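Local coordinates for Atg5 (Kluyveromyces marxianus, PDB 3VQI), which takes part in autophagic vesicle formation and cytoplasm-to-vacuole transport, and forms the autophagy-essential conjugate with Atg12, at residues R10-T15 and S182-V187; L48-P53 and N171-I176; L92-N97 and S241-G246; L130-V133 and S137-K140; P201-T206 and V211-V216. All blocks are in the same frame, centred on the assembly; numbering follows the deposited sequence.

Interaction 1. Residues R10-T15 and S182-V187; sequences RVWNGT and SDFMAV
W12 and F184 share the same first torsion, with CG trans to the main-chain nitrogen (chi1 178° and 177°, respectively), and this sends the two rings out from their helices to meet across a gap of 10.1 Å between W12 CA and F184 CA. The pair joins helix 6-12, which leads into strand 15-22 of the ubiquitin-like UblA sheet, to helix 181-189 of the alpha-helical bundle region. The rings meet obliquely: the six-membered ring of W12 and the ring of F184 have their centroids 5.0 Å apart and their planes inclined at 41°. The indole enters with its outer six-membered rim. W12 CZ3 lies over one face of the F184 ring, displaced from the centre toward the rim, and comes to 3.6 Å from F184 CG. No hydrogen bond spans the two segments, so dispersion and shape carry this small, buried contact. Both rings have further partners. W12 makes a cation-pi interaction with R179, while F184 meets the ring of F172 and touches I176 and S175, all on helix 166-178. Directly after W12 the helix ends: N13 departs from helical backbone angles, and G14 N bonds back to V11 O at 2.8 Å. A CB on G14 would collide with that same carbonyl oxygen, which suits a glycine at this bend. Beside the ring contact, the neighbouring rim atom W12 CH2 packs against the root of the phenylalanine side chain, 3.6 Å from F184 CB.

Interaction 2. Residues L48-P53 and N171-I176; sequences LGFYLP and NFWVSI
On the helix that brings W173 and I176 up to F50, the hydroxyl of S175 folds back on its own backbone and its OG donates a 2.6 Å hydrogen bond to F172 O. The donor is tilted 22° from the plane of that carbonyl. The bond satisfies a buried hydroxyl within helix 166-178; the contact with helix 48-59 is itself apolar. F50 leaves its helix with CG anti to the carbonyl carbon (chi1 -69°), and its ring arrives edge first. The leading atom CZ lies 3.6 Å from W173 CH2, which sits in the plane of the phenyl ring, and F50 CE1 is almost as near at 3.7 Å from the same W173 CH2. The two side chains come from opposite directions, and their six-membered rings stand oblique, with planes 65° apart and centroids 5.8 Å apart. Along the other flank of the ring, F50 CE2 touches I176 CG2 at 4.1 Å, the isoleucine crossing it nearly at a right angle. Were F50 an alanine, the ring would be gone and a gap would probably open beside W173 CH2 and I176 CG2, with the indole freer to shift. Helix 135-155 completes the cluster, since I139 touches both F50 and W173, and the rings of H136 and W143 meet F50 and W173 respectively. Helix 48-59 comes directly after strands 15-22 and 37-43, the beta-beta-alpha order with which a ubiquitin-like beta-grasp domain begins; here that helix is docked against the helical bundle region.

Interaction 3. Residues L92-N97 and S241-G246; sequences LFDLLN and SVIIQG
A beta hairpin of the UblB domain, strands 241-244 and 247-250 joined by a type I' turn at Q245 and G246, meets the UblA helix 89-96 through the side chain of D94. Its OD2 accepts a weak hydrogen bond from G246 N at 2.8 Å, the angle at the hydrogen being only 126°, and D94 OD1 approaches G246 CA to 3.2 Å. At the left-handed backbone angles of G246 any side chain would run into the carbonyl oxygen before it, so glycine fits this place in the turn. With CG beside the backbone N (chi1 -71°), D94 also brings its carboxylate carbon against the strand, D94 CG lying 3.4 Å from the branch methyl I243 CG2. The stronger polar partner of the aspartate is R44, whose NH2 forms a salt bridge with D94 OD1 and would be expected to keep the group ionised. Q245 turns away from the helix, and its NE2 is taken up by D45 OD2 and F262 O. Next to D94 in the helix, F93 meets W115 of strand 114-121 edge-to-face, while the hairpin is bonded on through I243 to V272 of strand 269-272, so the contact lies between elements of the two ubiquitin-like domains.

Interaction 4. Residues L130-V133 and S137-K140; sequences LPLV and SQIK
The side-chain amide of Q138 pairs with the main chain of P131 and V133, using both of its polar atoms. Q138 OE1 accepts from V133 N at 2.5 Å, a short value to be read with caution; the donor sits in the carbonyl plane, on a lone pair, with 149° at the hydrogen. Q138 OE1 has a second donor in D134 N, so two consecutive backbone N-H groups converge on one oxygen. The other end of the amide gives Q138 NE2 to P131 O at 2.8 Å, although the position of this nitrogen is less certain. The glutamine gets there by being fully stretched, its CG anti to the backbone N (chi1 -168°) and the chain extended beyond it. L132, between the two bonded residues, swings its CD2 to 3.3 Å from Q138 OE1 and to 4.4 Å from I139 CG1, and it packs farther on against L52 and W85. A bound buffer molecule, probably from the crystallisation liquor, lies about 3 Å, nearest atoms, from the Q138 side chain. Because V133 N and D134 N require an acceptor and P131 O a donor, the amide is likely to be held in a single flip, tying the loop back onto the start of helix 135-155.

Interaction 5. Residues P201-T206 and V211-V216; sequences PVRVWT and VLQPTV
Main-chain bonds set the frame of this beta hairpin in the UblB domain, strand 202-205 running antiparallel to strand 211-212. V204 and L212 form a hydrogen-bonded pair: V204 N reaches L212 O at 2.8 Å, and L212 N returns to V204 O at 2.8 Å. W205 and V211 are the adjoining non-hydrogen-bonded pair. A CA-H...O contact supplements these, R203 CA lying 3.1 Å from L212 O.

In the polar side-chain contact R203 grips Q213 side-on, the two side chains running alongside each other. R203 NE donates to Q213 OE1 at 2.7 Å and R203 NH2 to the same Q213 OE1 at 3.0 Å. The oxygen lies in the guanidinium plane, yet both nitrogens come from one face of the amide, NE standing 44° above its carbonyl plane. Away from the hairpin, R203 NH1 bonds Y270 OH, R203 NH2 also bonds Q146 OE1, and F268 adds a cation-pi contact.

Among the apolar contacts, V204 CG2 meets P214 CG at 3.7 Å and V202 CG2 meets V216 CG2 at 4.2 Å, while V211 lies over one face of the W205 ring.

With a methionine in place of R203, these N-H groups would be missing, and Q213 OE1, Y270 OH and Q146 OE1 would probably each lose a partner. One buried guanidinium thus distributes its donors between the hairpin, strand 269-272 and helix 135-155.

How the interactions relate
Interactions 1, 2 and 4 share the alpha-helical bundle region, to which interaction 1 brings helix 6-12 and interaction 2 the UblA helix 48-59. Interaction 4 lies 11 Å from interaction 2 (between centres) and is nested within its loop along the chain; interaction 2 is nested in turn within interaction 1, 13 Å away, and V187 packs on F172 between their consecutive helices. Interaction 3 links UblA to UblB and crosses interactions 1 and 2 in chain order. It encloses the hairpin of interaction 5, with centres 14 Å apart and L95 packing on W205. Interactions 1 to 3 thus lie where different regions of the chain meet, whereas 4 and 5 are local.

Interaction 1. Residues R10-T15 and S182-V187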
# COMPACT_ATOMS: atom_id res chain seq x y z
N ARG A 10 13.95 -2.04 -9.20
CA ARG A 10 14.18 -1.45 -7.88
C ARG A 10 12.86 -1.24 -7.16
O ARG A 10 12.75 -1.51 -5.96
CB ARG A 10 14.91 -0.11 -8.01
CG ARG A 10 16.37 -0.20 -8.37
CD ARG A 10 16.68 0.66 -9.58
NE ARG A 10 18.11 0.70 -9.84
CZ ARG A 10 18.65 1.22 -10.94
NH1 ARG A 10 17.87 1.74 -11.88
NH2 ARG A 10 19.97 1.22 -11.10
N VAL A 11 11.87 -0.73 -7.88
CA VAL A 11 10.55 -0.47 -7.32
C VAL A 11 9.90 -1.77 -6.83
O VAL A 11 9.47 -1.87 -5.68
CB VAL A 11 9.64 0.22 -8.36
CG1 VAL A 11 8.23 0.32 -7.84
CG2 VAL A 11 10.18 1.61 -8.66
N TRP A 12 9.84 -2.76 -7.71
CA TRP A 12 9.25 -4.05 -7.36
C TRP A 12 9.92 -4.64 -6.13
O TRP A 12 9.28 -5.30 -5.31
CB TRP A 12 9.38 -5.01 -8.53
CG TRP A 12 8.87 -6.36 -8.24
CD1 TRP A 12 9.59 -7.47 -7.92
CD2 TRP A 12 7.51 -6.78 -8.32
NE1 TRP A 12 8.77 -8.56 -7.80
CE2 TRP A 12 7.48 -8.16 -8.04
CE3 TRP A 12 6.31 -6.11 -8.60
CZ2 TRP A 12 6.29 -8.90 -8.04
CZ3 TRP A 12 5.12 -6.84 -8.60
CH2 TRP A 12 5.13 -8.22 -8.32
N ASN A 13 11.22 -4.41 -6.00
CA ASN A 13 11.97 -4.90 -4.85
C ASN A 13 12.11 -3.86 -3.75
O ASN A 13 12.88 -4.04 -2.81
CB ASN A 13 13.35 -5.37 -5.30
CG ASN A 13 13.30 -6.68 -6.07
OD1 ASN A 13 14.31 -7.15 -6.58
ND2 ASN A 13 12.11 -7.28 -6.16
N GLY A 14 11.34 -2.77 -3.87
CA GLY A 14 11.38 -1.71 -2.87
C GLY A 14 11.22 -2.22 -1.45
O GLY A 14 10.33 -3.00 -1.14
N THR A 15 12.09 -1.76 -0.57
CA THR A 15 12.07 -2.20 0.81
C THR A 15 12.03 -1.05 1.82
O THR A 15 12.36 0.08 1.48
CB THR A 15 13.30 -3.10 1.07
OG1 THR A 15 12.86 -4.43 1.34
CG2 THR A 15 14.15 -2.59 2.24
N SER A 182 7.81 -11.00 -13.63
CA SER A 182 7.42 -11.25 -15.01
C SER A 182 6.00 -11.80 -15.02
O SER A 182 5.20 -11.51 -15.92
CB SER A 182 8.38 -12.25 -15.66
OG SER A 182 9.71 -11.76 -15.57
N ASP A 183 5.70 -12.60 -14.00
CA ASP A 183 4.37 -13.17 -13.88
C ASP A 183 3.36 -12.05 -13.64
O ASP A 183 2.25 -12.07 -14.16
CB ASP A 183 4.32 -14.16 -12.72
CG ASP A 183 4.74 -15.56 -13.12
OD1 ASP A 183 5.50 -15.71 -14.12
OD2 ASP A 183 4.31 -16.52 -12.44
N PHE A 184 3.77 -11.06 -12.84
CA PHE A 184 2.91 -9.93 -12.52
C PHE A 184 2.69 -9.06 -13.76
O PHE A 184 1.55 -8.84 -14.17
CB PHE A 184 3.53 -9.11 -11.38
CG PHE A 184 2.74 -7.88 -11.03
CD1 PHE A 184 3.11 -6.63 -11.54
CD2 PHE A 184 1.60 -7.97 -10.23
CE1 PHE A 184 2.35 -5.50 -11.27
CE2 PHE A 184 0.84 -6.84 -9.95
CZ PHE A 184 1.21 -5.60 -10.48
N MET A 185 3.78 -8.59 -14.36
CA MET A 185 3.69 -7.75 -15.56
C MET A 185 2.90 -8.45 -16.66
O MET A 185 2.19 -7.81 -17.43
CB MET A 185 5.09 -7.41 -16.10
CG MET A 185 5.96 -6.60 -15.16
SD MET A 185 5.28 -4.96 -14.80
CE MET A 185 5.94 -4.00 -16.21
N ALA A 186 3.02 -9.77 -16.71
CA ALA A 186 2.33 -10.57 -17.72
C ALA A 186 0.85 -10.30 -17.73
O ALA A 186 0.30 -9.90 -18.76
CB ALA A 186 2.58 -12.05 -17.46
N VAL A 187 0.19 -10.52 -16.60
CA VAL A 187 -1.25 -10.29 -16.49
C VAL A 187 -1.60 -8.80 -16.48
O VAL A 187 -2.66 -8.40 -16.96
CB VAL A 187 -1.82 -10.98 -15.24
CG1 VAL A 187 -3.32 -10.86 -15.22
CG2 VAL A 187 -1.40 -12.44 -15.22

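Interaction 2. Residues L48-P53 and N171-I176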
# COMPACT_ATOMS: atom_id res chain seq x y z
N LEU A 48 0.45 -4.37 4.79
CA LEU A 48 0.82 -4.54 6.20
C LEU A 48 0.23 -5.82 6.73
O LEU A 48 0.86 -6.54 7.51
CB LEU A 48 0.30 -3.37 7.05
CG LEU A 48 1.26 -2.20 7.16
CD1 LEU A 48 0.63 -1.06 7.95
CD2 LEU A 48 2.53 -2.69 7.83
N GLY A 49 -0.99 -6.11 6.28
CA GLY A 49 -1.67 -7.31 6.72
C GLY A 49 -0.90 -8.58 6.42
O GLY A 49 -1.11 -9.58 7.11
N PHE A 50 -0.03 -8.58 5.41
CA PHE A 50 0.72 -9.80 5.11
C PHE A 50 1.67 -10.09 6.25
O PHE A 50 2.05 -11.24 6.48
CB PHE A 50 1.57 -9.67 3.83
CG PHE A 50 0.80 -9.58 2.54
CD1 PHE A 50 -0.49 -10.07 2.43
CD2 PHE A 50 1.40 -9.04 1.41
CE1 PHE A 50 -1.17 -10.04 1.20
CE2 PHE A 50 0.74 -9.00 0.17
CZ PHE A 50 -0.55 -9.50 0.07
N TYR A 51 2.07 -9.04 6.97
CA TYR A 51 3.03 -9.20 8.06
C TYR A 51 2.43 -9.41 9.45
O TYR A 51 3.14 -9.80 10.38
CB TYR A 51 3.98 -8.00 8.09
CG TYR A 51 4.74 -7.82 6.80
CD1 TYR A 51 5.89 -8.55 6.54
CD2 TYR A 51 4.27 -6.96 5.81
CE1 TYR A 51 6.57 -8.43 5.32
CE2 TYR A 51 4.93 -6.83 4.58
CZ TYR A 51 6.08 -7.57 4.35
OH TYR A 51 6.75 -7.45 3.14
N LEU A 52 1.13 -9.15 9.59
CA LEU A 52 0.42 -9.28 10.86
C LEU A 52 0.71 -10.55 11.68
O LEU A 52 1.23 -10.46 12.78
CB LEU A 52 -1.09 -9.14 10.65
CG LEU A 52 -1.82 -8.17 11.58
CD1 LEU A 52 -3.29 -8.53 11.63
CD2 LEU A 52 -1.22 -8.25 12.97
N PRO A 53 0.36 -11.74 11.16
CA PRO A 53 0.62 -12.96 11.94
C PRO A 53 2.07 -13.23 12.33
O PRO A 53 2.35 -13.81 13.38
CB PRO A 53 0.04 -14.08 11.06
CG PRO A 53 -0.05 -13.47 9.70
CD PRO A 53 -0.46 -12.05 9.98
N ASN A 171 -2.92 -16.48 -10.64
CA ASN A 171 -1.49 -16.40 -10.91
C ASN A 171 -1.09 -14.94 -10.68
O ASN A 171 0.04 -14.65 -10.28
CB ASN A 171 -1.19 -16.82 -12.36
CG ASN A 171 0.26 -17.11 -12.59
OD1 ASN A 171 0.70 -17.28 -13.71
ND2 ASN A 171 1.01 -17.18 -11.49
N PHE A 172 -2.01 -14.02 -10.96
CA PHE A 172 -1.77 -12.58 -10.79
C PHE A 172 -1.57 -12.32 -9.30
O PHE A 172 -0.63 -11.65 -8.89
CB PHE A 172 -2.98 -11.79 -11.32
CG PHE A 172 -2.75 -10.31 -11.46
CD1 PHE A 172 -1.51 -9.81 -11.82
CD2 PHE A 172 -3.81 -9.42 -11.29
CE1 PHE A 172 -1.31 -8.45 -12.01
CE2 PHE A 172 -3.62 -8.05 -11.47
CZ PHE A 172 -2.37 -7.56 -11.84
N TRP A 173 -2.46 -12.88 -8.49
CA TRP A 173 -2.39 -12.75 -7.05
C TRP A 173 -1.07 -13.34 -6.57
O TRP A 173 -0.25 -12.65 -5.96
CB TRP A 173 -3.56 -13.50 -6.40
CG TRP A 173 -3.50 -13.60 -4.89
CD1 TRP A 173 -3.54 -14.75 -4.15
CD2 TRP A 173 -3.43 -12.52 -3.95
NE1 TRP A 173 -3.51 -14.44 -2.80
CE2 TRP A 173 -3.44 -13.08 -2.66
CE3 TRP A 173 -3.36 -11.12 -4.08
CZ2 TRP A 173 -3.39 -12.31 -1.50
CZ3 TRP A 173 -3.31 -10.34 -2.92
CH2 TRP A 173 -3.33 -10.94 -1.65
N VAL A 174 -0.86 -14.62 -6.87
CA VAL A 174 0.34 -15.33 -6.47
C VAL A 174 1.64 -14.57 -6.76
O VAL A 174 2.58 -14.63 -5.98
CB VAL A 174 0.39 -16.73 -7.12
CG1 VAL A 174 1.77 -17.34 -6.96
CG2 VAL A 174 -0.64 -17.64 -6.47
N SER A 175 1.68 -13.85 -7.88
CA SER A 175 2.88 -13.10 -8.25
C SER A 175 3.29 -12.13 -7.15
O SER A 175 4.48 -11.91 -6.90
CB SER A 175 2.65 -12.32 -9.54
OG SER A 175 1.86 -11.17 -9.28
N ILE A 176 2.29 -11.55 -6.49
CA ILE A 176 2.53 -10.60 -5.43
C ILE A 176 3.06 -11.27 -4.16
O ILE A 176 3.79 -10.64 -3.38
CB ILE A 176 1.25 -9.80 -5.13
CG1 ILE A 176 0.93 -8.92 -6.35
CG2 ILE A 176 1.41 -8.96 -3.87
CD1 ILE A 176 -0.13 -7.92 -6.12

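Interaction 3. Residues L92-N97 and S241-G246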
# COMPACT_ATOMS: atom_id res chain seq x y z
N LEU A 92 2.04 4.04 2.74
CA LEU A 92 1.81 4.49 4.10
C LEU A 92 3.09 5.05 4.68
O LEU A 92 3.08 6.08 5.35
CB LEU A 92 1.29 3.32 4.94
CG LEU A 92 -0.05 2.80 4.41
CD1 LEU A 92 -0.40 1.44 5.01
CD2 LEU A 92 -1.13 3.85 4.71
N PHE A 93 4.19 4.37 4.40
CA PHE A 93 5.50 4.81 4.87
C PHE A 93 5.77 6.23 4.35
O PHE A 93 6.17 7.12 5.10
CB PHE A 93 6.59 3.87 4.36
CG PHE A 93 7.97 4.27 4.76
CD1 PHE A 93 8.46 3.96 6.03
CD2 PHE A 93 8.78 4.98 3.88
CE1 PHE A 93 9.74 4.35 6.42
CE2 PHE A 93 10.06 5.38 4.26
CZ PHE A 93 10.54 5.06 5.53
N ASP A 94 5.55 6.42 3.05
CA ASP A 94 5.77 7.72 2.43
C ASP A 94 4.88 8.79 3.05
O ASP A 94 5.28 9.92 3.21
CB ASP A 94 5.47 7.66 0.93
CG ASP A 94 6.52 6.88 0.15
OD1 ASP A 94 7.57 6.55 0.73
OD2 ASP A 94 6.29 6.62 -1.05
N LEU A 95 3.67 8.39 3.42
CA LEU A 95 2.69 9.31 3.98
C LEU A 95 2.83 9.67 5.45
O LEU A 95 2.63 10.82 5.83
CB LEU A 95 1.28 8.74 3.75
CG LEU A 95 0.10 9.47 4.41
CD1 LEU A 95 -0.19 10.73 3.64
CD2 LEU A 95 -1.13 8.57 4.41
N LEU A 96 3.19 8.69 6.29
CA LEU A 96 3.27 8.93 7.72
C LEU A 96 4.63 9.10 8.40
O LEU A 96 4.73 9.81 9.40
CB LEU A 96 2.52 7.81 8.45
CG LEU A 96 1.13 7.44 7.92
CD1 LEU A 96 0.75 6.08 8.46
CD2 LEU A 96 0.09 8.50 8.28
N ASN A 97 5.67 8.48 7.86
CA ASN A 97 6.97 8.56 8.51
C ASN A 97 7.66 9.92 8.61
O ASN A 97 7.53 10.77 7.72
CB ASN A 97 7.94 7.57 7.88
CG ASN A 97 9.21 7.43 8.68
OD1 ASN A 97 9.19 6.93 9.81
ND2 ASN A 97 10.33 7.88 8.11
N SER A 241 9.03 19.19 -4.86
CA SER A 241 9.06 17.73 -4.98
C SER A 241 7.86 17.01 -4.35
O SER A 241 7.31 17.46 -3.34
CB SER A 241 10.36 17.19 -4.37
N VAL A 242 7.48 15.90 -4.96
CA VAL A 242 6.37 15.07 -4.49
C VAL A 242 6.98 13.75 -4.06
O VAL A 242 8.13 13.47 -4.40
CB VAL A 242 5.37 14.79 -5.62
CG1 VAL A 242 4.18 14.02 -5.09
CG2 VAL A 242 4.91 16.10 -6.24
N ILE A 243 6.25 12.94 -3.30
CA ILE A 243 6.79 11.64 -2.90
C ILE A 243 6.06 10.49 -3.57
O ILE A 243 4.87 10.29 -3.34
CB ILE A 243 6.74 11.42 -1.38
CG1 ILE A 243 7.62 12.44 -0.65
CG2 ILE A 243 7.23 10.02 -1.05
CD1 ILE A 243 7.79 12.17 0.84
N ILE A 244 6.78 9.75 -4.41
CA ILE A 244 6.22 8.62 -5.11
C ILE A 244 7.14 7.43 -4.93
O ILE A 244 8.35 7.55 -5.10
CB ILE A 244 6.09 8.89 -6.61
CG1 ILE A 244 5.17 10.08 -6.84
CG2 ILE A 244 5.57 7.65 -7.31
CD1 ILE A 244 5.05 10.49 -8.29
N GLN A 245 6.56 6.28 -4.58
CA GLN A 245 7.33 5.07 -4.37
C GLN A 245 8.59 5.29 -3.54
O GLN A 245 9.59 4.60 -3.72
CB GLN A 245 7.71 4.47 -5.72
CG GLN A 245 6.57 3.72 -6.39
CD GLN A 245 6.21 2.46 -5.64
OE1 GLN A 245 6.91 2.05 -4.71
NE2 GLN A 245 5.12 1.82 -6.05
N GLY A 246 8.53 6.25 -2.62
CA GLY A 246 9.65 6.54 -1.75
C GLY A 246 10.73 7.45 -2.32
O GLY A 246 11.81 7.60 -1.72

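Interaction 4. Residues L130-V133 and S137-K140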
# COMPACT_ATOMS: atom_id res chain seq x y z
N LEU A 130 -10.32 -0.18 8.76
CA LEU A 130 -11.05 -1.36 8.27
C LEU A 130 -10.53 -2.58 8.99
O LEU A 130 -9.33 -2.85 8.99
CB LEU A 130 -10.84 -1.56 6.77
CG LEU A 130 -11.51 -0.61 5.79
CD1 LEU A 130 -10.94 -0.85 4.39
CD2 LEU A 130 -13.02 -0.84 5.81
N PRO A 131 -11.42 -3.33 9.64
CA PRO A 131 -11.02 -4.54 10.37
C PRO A 131 -10.54 -5.66 9.44
O PRO A 131 -11.15 -5.92 8.41
CB PRO A 131 -12.29 -4.92 11.13
CG PRO A 131 -13.39 -4.31 10.34
CD PRO A 131 -12.83 -2.99 9.90
N LEU A 132 -9.43 -6.29 9.81
CA LEU A 132 -8.90 -7.39 9.02
C LEU A 132 -9.33 -8.64 9.76
O LEU A 132 -8.85 -8.92 10.86
CB LEU A 132 -7.37 -7.32 8.95
CG LEU A 132 -6.69 -7.88 7.70
CD1 LEU A 132 -5.32 -8.43 8.08
CD2 LEU A 132 -7.53 -8.97 7.09
N VAL A 133 -10.23 -9.41 9.17
CA VAL A 133 -10.75 -10.60 9.82
C VAL A 133 -10.44 -11.92 9.15
O VAL A 133 -10.42 -12.96 9.80
CB VAL A 133 -12.28 -10.48 9.96
CG1 VAL A 133 -12.85 -11.72 10.62
CG2 VAL A 133 -12.63 -9.22 10.74
N SER A 137 -7.24 -14.08 2.43
CA SER A 137 -8.49 -14.19 1.69
C SER A 137 -9.11 -12.81 1.56
O SER A 137 -9.47 -12.37 0.47
CB SER A 137 -9.46 -15.10 2.44
OG SER A 137 -8.76 -16.10 3.16
N GLN A 138 -9.21 -12.12 2.68
CA GLN A 138 -9.80 -10.79 2.71
C GLN A 138 -8.97 -9.77 1.94
O GLN A 138 -9.53 -8.96 1.19
CB GLN A 138 -9.96 -10.33 4.16
CG GLN A 138 -10.80 -9.10 4.34
CD GLN A 138 -10.94 -8.73 5.80
OE1 GLN A 138 -10.74 -9.56 6.69
NE2 GLN A 138 -11.30 -7.48 6.07
N ILE A 139 -7.66 -9.81 2.14
CA ILE A 139 -6.79 -8.87 1.45
C ILE A 139 -6.92 -9.10 -0.05
O ILE A 139 -6.90 -8.16 -0.85
CB ILE A 139 -5.31 -9.06 1.88
CG1 ILE A 139 -5.15 -8.73 3.37
CG2 ILE A 139 -4.40 -8.16 1.07
CD1 ILE A 139 -3.73 -8.83 3.86
N LYS A 140 -7.05 -10.37 -0.41
CA LYS A 140 -7.19 -10.77 -1.81
C LYS A 140 -8.41 -10.07 -2.40
O LYS A 140 -8.28 -9.29 -3.35
CB LYS A 140 -7.35 -12.29 -1.86
CG LYS A 140 -7.29 -12.95 -3.23
CD LYS A 140 -7.41 -14.47 -3.04
CE LYS A 140 -7.51 -15.24 -4.35
NZ LYS A 140 -7.56 -16.71 -4.04

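Interaction 5. Residues P201-T206 and V211-V216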
# COMPACT_ATOMS: atom_id res chain seq x y z
N PRO A 201 -5.41 5.72 -13.19
CA PRO A 201 -5.67 5.62 -11.74
C PRO A 201 -4.69 6.43 -10.89
O PRO A 201 -3.52 6.06 -10.75
CB PRO A 201 -5.56 4.12 -11.47
CG PRO A 201 -5.97 3.51 -12.79
CD PRO A 201 -5.22 4.38 -13.77
N VAL A 202 -5.16 7.53 -10.33
CA VAL A 202 -4.30 8.36 -9.51
C VAL A 202 -4.95 8.70 -8.18
O VAL A 202 -6.17 8.92 -8.11
CB VAL A 202 -3.95 9.68 -10.20
CG1 VAL A 202 -2.86 10.40 -9.41
CG2 VAL A 202 -3.48 9.43 -11.60
N ARG A 203 -4.13 8.73 -7.14
CA ARG A 203 -4.61 9.05 -5.80
C ARG A 203 -3.59 9.94 -5.15
O ARG A 203 -2.40 9.64 -5.15
CB ARG A 203 -4.82 7.77 -4.99
CG ARG A 203 -6.11 7.05 -5.37
CD ARG A 203 -6.22 5.70 -4.71
NE ARG A 203 -7.50 5.07 -5.04
CZ ARG A 203 -7.82 3.83 -4.71
NH1 ARG A 203 -6.96 3.08 -4.03
NH2 ARG A 203 -9.01 3.35 -5.04
N VAL A 204 -4.07 11.06 -4.62
CA VAL A 204 -3.18 12.02 -3.98
C VAL A 204 -3.49 12.14 -2.49
O VAL A 204 -4.66 12.12 -2.10
CB VAL A 204 -3.33 13.42 -4.62
CG1 VAL A 204 -2.25 14.35 -4.10
CG2 VAL A 204 -3.26 13.30 -6.14
N TRP A 205 -2.45 12.24 -1.68
CA TRP A 205 -2.61 12.38 -0.24
C TRP A 205 -2.37 13.82 0.14
O TRP A 205 -1.40 14.43 -0.31
CB TRP A 205 -1.62 11.51 0.54
CG TRP A 205 -1.91 10.04 0.48
CD1 TRP A 205 -1.34 9.12 -0.35
CD2 TRP A 205 -2.84 9.32 1.31
NE1 TRP A 205 -1.85 7.87 -0.09
CE2 TRP A 205 -2.77 7.96 0.92
CE3 TRP A 205 -3.72 9.69 2.33
CZ2 TRP A 205 -3.55 6.97 1.53
CZ3 TRP A 205 -4.49 8.70 2.94
CH2 TRP A 205 -4.40 7.35 2.53
N THR A 206 -3.27 14.37 0.96
CA THR A 206 -3.16 15.75 1.42
C THR A 206 -2.23 15.82 2.61
O THR A 206 -1.67 14.81 3.05
CB THR A 206 -4.52 16.28 1.85
OG1 THR A 206 -5.05 15.45 2.90
CG2 THR A 206 -5.47 16.29 0.68
N VAL A 211 -7.27 11.16 1.13
CA VAL A 211 -7.00 10.80 -0.27
C VAL A 211 -7.99 11.31 -1.28
O VAL A 211 -9.19 11.14 -1.13
CB VAL A 211 -6.93 9.26 -0.52
CG1 VAL A 211 -5.53 8.78 -0.38
CG2 VAL A 211 -7.85 8.51 0.41
N LEU A 212 -7.46 11.92 -2.32
CA LEU A 212 -8.26 12.42 -3.42
C LEU A 212 -8.00 11.47 -4.57
O LEU A 212 -6.89 10.93 -4.71
CB LEU A 212 -7.83 13.84 -3.81
CG LEU A 212 -8.20 15.01 -2.87
CD1 LEU A 212 -7.49 14.88 -1.54
CD2 LEU A 212 -7.82 16.32 -3.52
N GLN A 213 -9.03 11.23 -5.38
CA GLN A 213 -8.88 10.37 -6.54
C GLN A 213 -9.27 11.19 -7.77
O GLN A 213 -10.36 11.02 -8.34
CB GLN A 213 -9.74 9.12 -6.41
CG GLN A 213 -9.26 7.98 -7.29
CD GLN A 213 -9.98 6.69 -7.02
OE1 GLN A 213 -9.80 6.07 -5.96
NE2 GLN A 213 -10.80 6.26 -7.97
N PRO A 214 -8.37 12.09 -8.19
CA PRO A 214 -8.45 13.02 -9.31
C PRO A 214 -8.71 12.33 -10.64
O PRO A 214 -7.96 11.43 -11.01
CB PRO A 214 -7.06 13.67 -9.33
CG PRO A 214 -6.49 13.39 -7.99
CD PRO A 214 -6.99 12.03 -7.68
N THR A 215 -9.75 12.76 -11.35
CA THR A 215 -10.03 12.18 -12.66
C THR A 215 -8.98 12.77 -13.60
O THR A 215 -8.98 13.97 -13.87
CB THR A 215 -11.44 12.57 -13.18
OG1 THR A 215 -12.43 11.79 -12.50
CG2 THR A 215 -11.54 12.31 -14.68
N VAL A 216 -8.07 11.91 -14.06
CA VAL A 216 -7.01 12.34 -14.96
C VAL A 216 -7.06 11.59 -16.29
O VAL A 216 -6.45 10.53 -16.44
CB VAL A 216 -5.63 12.11 -14.32
CG1 VAL A 216 -4.54 12.65 -15.23
CG2 VAL A 216 -5.58 12.78 -12.97